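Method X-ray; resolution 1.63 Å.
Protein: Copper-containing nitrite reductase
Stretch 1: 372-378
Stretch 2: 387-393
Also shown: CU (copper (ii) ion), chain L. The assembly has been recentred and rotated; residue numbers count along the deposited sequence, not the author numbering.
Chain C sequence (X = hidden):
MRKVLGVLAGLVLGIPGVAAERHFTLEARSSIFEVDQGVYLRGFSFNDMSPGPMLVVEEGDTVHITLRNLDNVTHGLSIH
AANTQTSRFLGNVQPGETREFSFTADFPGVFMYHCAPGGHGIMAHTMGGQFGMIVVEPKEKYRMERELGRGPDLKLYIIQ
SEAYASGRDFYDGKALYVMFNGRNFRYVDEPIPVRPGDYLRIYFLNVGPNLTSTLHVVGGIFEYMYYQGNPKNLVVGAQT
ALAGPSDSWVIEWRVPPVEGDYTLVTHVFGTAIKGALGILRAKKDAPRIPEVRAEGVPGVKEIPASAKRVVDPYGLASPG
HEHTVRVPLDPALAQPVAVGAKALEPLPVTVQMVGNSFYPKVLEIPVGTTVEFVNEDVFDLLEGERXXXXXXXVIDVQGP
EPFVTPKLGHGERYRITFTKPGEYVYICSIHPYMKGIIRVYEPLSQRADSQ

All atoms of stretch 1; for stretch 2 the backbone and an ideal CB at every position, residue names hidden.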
# COMPACT_ATOMS: atom_id res chain seq x y z
N GLU C 372 -9.33 24.30 14.52
CA GLU C 372 -9.17 23.26 15.53
C GLU C 372 -7.91 22.46 15.23
O GLU C 372 -7.84 21.77 14.19
CB GLU C 372 -10.39 22.32 15.54
CG GLU C 372 -10.31 21.17 16.56
CD GLU C 372 -11.57 20.33 16.64
OE1 GLU C 372 -11.74 19.38 15.82
OE2 GLU C 372 -12.42 20.60 17.53
N PHE C 373 -6.92 22.54 16.13
CA PHE C 373 -5.78 21.62 16.14
C PHE C 373 -6.22 20.26 16.70
O PHE C 373 -6.92 20.19 17.74
CB PHE C 373 -4.61 22.16 17.00
CG PHE C 373 -3.82 23.25 16.34
CD1 PHE C 373 -2.76 22.95 15.50
CD2 PHE C 373 -4.13 24.60 16.55
CE1 PHE C 373 -2.02 23.95 14.88
CE2 PHE C 373 -3.39 25.61 15.93
CZ PHE C 373 -2.33 25.30 15.09
N VAL C 374 -5.86 19.18 16.01
CA VAL C 374 -6.12 17.81 16.53
C VAL C 374 -4.85 16.98 16.41
O VAL C 374 -4.18 17.03 15.38
CB VAL C 374 -7.33 17.13 15.81
CG1 VAL C 374 -7.11 16.99 14.30
CG2 VAL C 374 -7.62 15.75 16.41
N ASN C 375 -4.49 16.23 17.45
CA ASN C 375 -3.32 15.38 17.39
C ASN C 375 -3.69 13.99 16.88
O ASN C 375 -4.32 13.22 17.60
CB ASN C 375 -2.58 15.29 18.74
CG ASN C 375 -1.20 14.65 18.61
OD1 ASN C 375 -0.77 14.26 17.52
ND2 ASN C 375 -0.50 14.52 19.72
N GLU C 376 -3.26 13.68 15.66
CA GLU C 376 -3.48 12.35 15.06
C GLU C 376 -2.34 11.36 15.38
O GLU C 376 -2.51 10.15 15.21
CB GLU C 376 -3.69 12.44 13.54
CG GLU C 376 -5.05 12.97 13.08
CD GLU C 376 -6.27 12.15 13.58
OE1 GLU C 376 -6.18 10.97 14.02
OE2 GLU C 376 -7.40 12.70 13.52
N ASP C 377 -1.19 11.84 15.87
CA ASP C 377 -0.15 10.88 16.31
C ASP C 377 -0.72 10.11 17.50
O ASP C 377 -1.49 10.67 18.30
CB ASP C 377 1.20 11.56 16.62
CG ASP C 377 2.08 11.77 15.38
OD1 ASP C 377 1.97 11.01 14.37
OD2 ASP C 377 2.91 12.72 15.39
N VAL C 378 -0.36 8.83 17.59
CA VAL C 378 -1.01 7.86 18.48
C VAL C 378 -0.20 7.59 19.77
O VAL C 378 -0.82 7.45 20.83
CB VAL C 378 -1.31 6.53 17.73
CG1 VAL C 378 -2.23 5.62 18.54
CG2 VAL C 378 -1.98 6.84 16.41
N UNK C 387 8.27 10.98 22.33
CA UNK C 387 6.81 11.13 22.40
C UNK C 387 6.23 11.68 21.11
O UNK C 387 6.91 12.37 20.32
CB UNK C 387 6.43 12.05 23.56
N UNK C 388 4.97 11.32 20.89
CA UNK C 388 4.15 11.90 19.83
C UNK C 388 3.09 12.88 20.31
O UNK C 388 2.19 13.23 19.53
CB UNK C 388 3.47 10.78 19.05
N UNK C 389 3.18 13.32 21.58
CA UNK C 389 2.51 14.54 22.01
C UNK C 389 3.07 15.75 21.29
O UNK C 389 4.26 15.78 20.97
CB UNK C 389 2.64 14.72 23.52
N UNK C 390 2.22 16.73 21.03
CA UNK C 390 2.59 17.97 20.34
C UNK C 390 1.84 19.16 20.91
O UNK C 390 0.73 19.02 21.47
CB UNK C 390 2.31 17.85 18.84
N UNK C 391 2.44 20.34 20.71
CA UNK C 391 1.75 21.62 20.88
C UNK C 391 2.02 22.47 19.66
O UNK C 391 2.72 22.04 18.70
CB UNK C 391 2.20 22.34 22.15
N UNK C 392 1.45 23.68 19.65
CA UNK C 392 1.75 24.66 18.63
C UNK C 392 2.02 26.00 19.34
O UNK C 392 1.15 26.46 20.08
CB UNK C 392 0.61 24.77 17.62
N UNK C 393 3.19 26.60 19.11
CA UNK C 393 3.66 27.86 19.77
C UNK C 393 4.19 28.85 18.72
O UNK C 393 5.11 28.53 17.95
CB UNK C 393 4.75 27.56 20.80
CU CU L . 5.79 17.86 18.50

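Stretch 2 runs roughly antiparallel to stretch 1, with end-to-end directions 162° apart, and the facing CA atoms draw together along the pairing, from 8.5 Å between the CA atoms of F373 and position 392 to 5.6 Å between those of D377 and position 388.

At position 387 the ideal CB has nothing of stretch 1 within 5.5 Å, and an extended backbone (phi/psi -113/153) accepts almost any residue. The deposited residue is T387, whose OG1 accepts a hydrogen bond from the backbone N of position 389 at 3.3 Å.

Position 388 is the most restrictive. Its CA-to-CB direction points toward stretch 1, and the ideal CB would lie only 3.4 Å from CB of D377, a tight approach, with N of V378 at 4.5 Å. The backbone angles (-106/13) are open to any L-residue, so it is the space and not the conformation that argues for a very small residue, glycine above all and alanine with strain. It is G388. Its carbonyl O faces stretch 1 and accepts a hydrogen bond from ND2 of N375 at 3.0 Å, nearly straight at 177°; the same O lies 3.5 Å from CB of D377.

Position 389 points away, its ideal CB 4.9 Å from ND2 of N375. Long polar or charged chains would fit as well as small ones, since stretch 1 sets little limit here. R389 occupies it, and its NH2 is hydrogen-bonded elsewhere in the structure.

Position 390 turns back toward stretch 1, with its ideal CB 4.5 Å from ND2 of N375. The carboxylate of D377 and OD1 of N375 offer acceptors on one side, while the copper ion sits within reach on another. A donor is called for on the first side and a metal ligand on the second; lysine or glutamine could answer D377, and cysteine or methionine might answer the metal, but an imidazole serves both. The residue is H390. With chi1 at -57° (m), ND1 binds copper at 2.0 Å and NE2 donates to OD2 of D377 at 2.8 Å (165°). The ring is thus held at ND1 by copper and at NE2 by D377. OD1 of N375 accepts a hydrogen bond from the backbone N of D377 at 3.0 Å and lies near the ring plane, in contact with CD2 of H390 at 3.4 Å.

Position 391 points away and finds nothing of stretch 1 near its ideal CB, so polar or apolar residues are equally plausible. D391 has both carboxylate oxygens bonded elsewhere in the structure.

At position 392 the chain again faces stretch 1, and the ideal CB lies 3.9 Å from CE1 of F373. A small apolar group is the natural choice, though serine is conceivable. A392 places its methyl over one face of the F373 ring, CB 4.2 Å from the centroid, in a CH-pi contact.

Position 393 is out of reach; its extended backbone (-132/121) favours beta-branched residues, and V393 is found there.

Stretch 2, residues 387-393: TGRHDAV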
# COMPACT_ATOMS: atom_id res chain seq x y z
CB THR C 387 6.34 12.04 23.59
OG1 THR C 387 4.97 11.79 23.89
CG2 THR C 387 6.52 13.51 23.33
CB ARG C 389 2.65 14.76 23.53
CG ARG C 389 1.76 13.91 24.40
CD ARG C 389 1.79 14.32 25.89
NE ARG C 389 3.15 14.58 26.34
CZ ARG C 389 4.05 13.67 26.76
NH1 ARG C 389 3.76 12.38 26.86
NH2 ARG C 389 5.27 14.08 27.12
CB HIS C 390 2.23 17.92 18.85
CG HIS C 390 2.85 16.78 18.13
ND1 HIS C 390 4.21 16.69 17.94
CD2 HIS C 390 2.31 15.66 17.59
CE1 HIS C 390 4.48 15.56 17.30
NE2 HIS C 390 3.35 14.92 17.07
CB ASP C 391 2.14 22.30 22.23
CG ASP C 391 3.63 22.74 22.31
OD1 ASP C 391 4.32 22.90 21.27
OD2 ASP C 391 4.12 22.97 23.44
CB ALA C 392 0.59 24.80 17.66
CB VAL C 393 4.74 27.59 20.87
CG1 VAL C 393 4.32 26.47 21.81
CG2 VAL C 393 6.10 27.22 20.28
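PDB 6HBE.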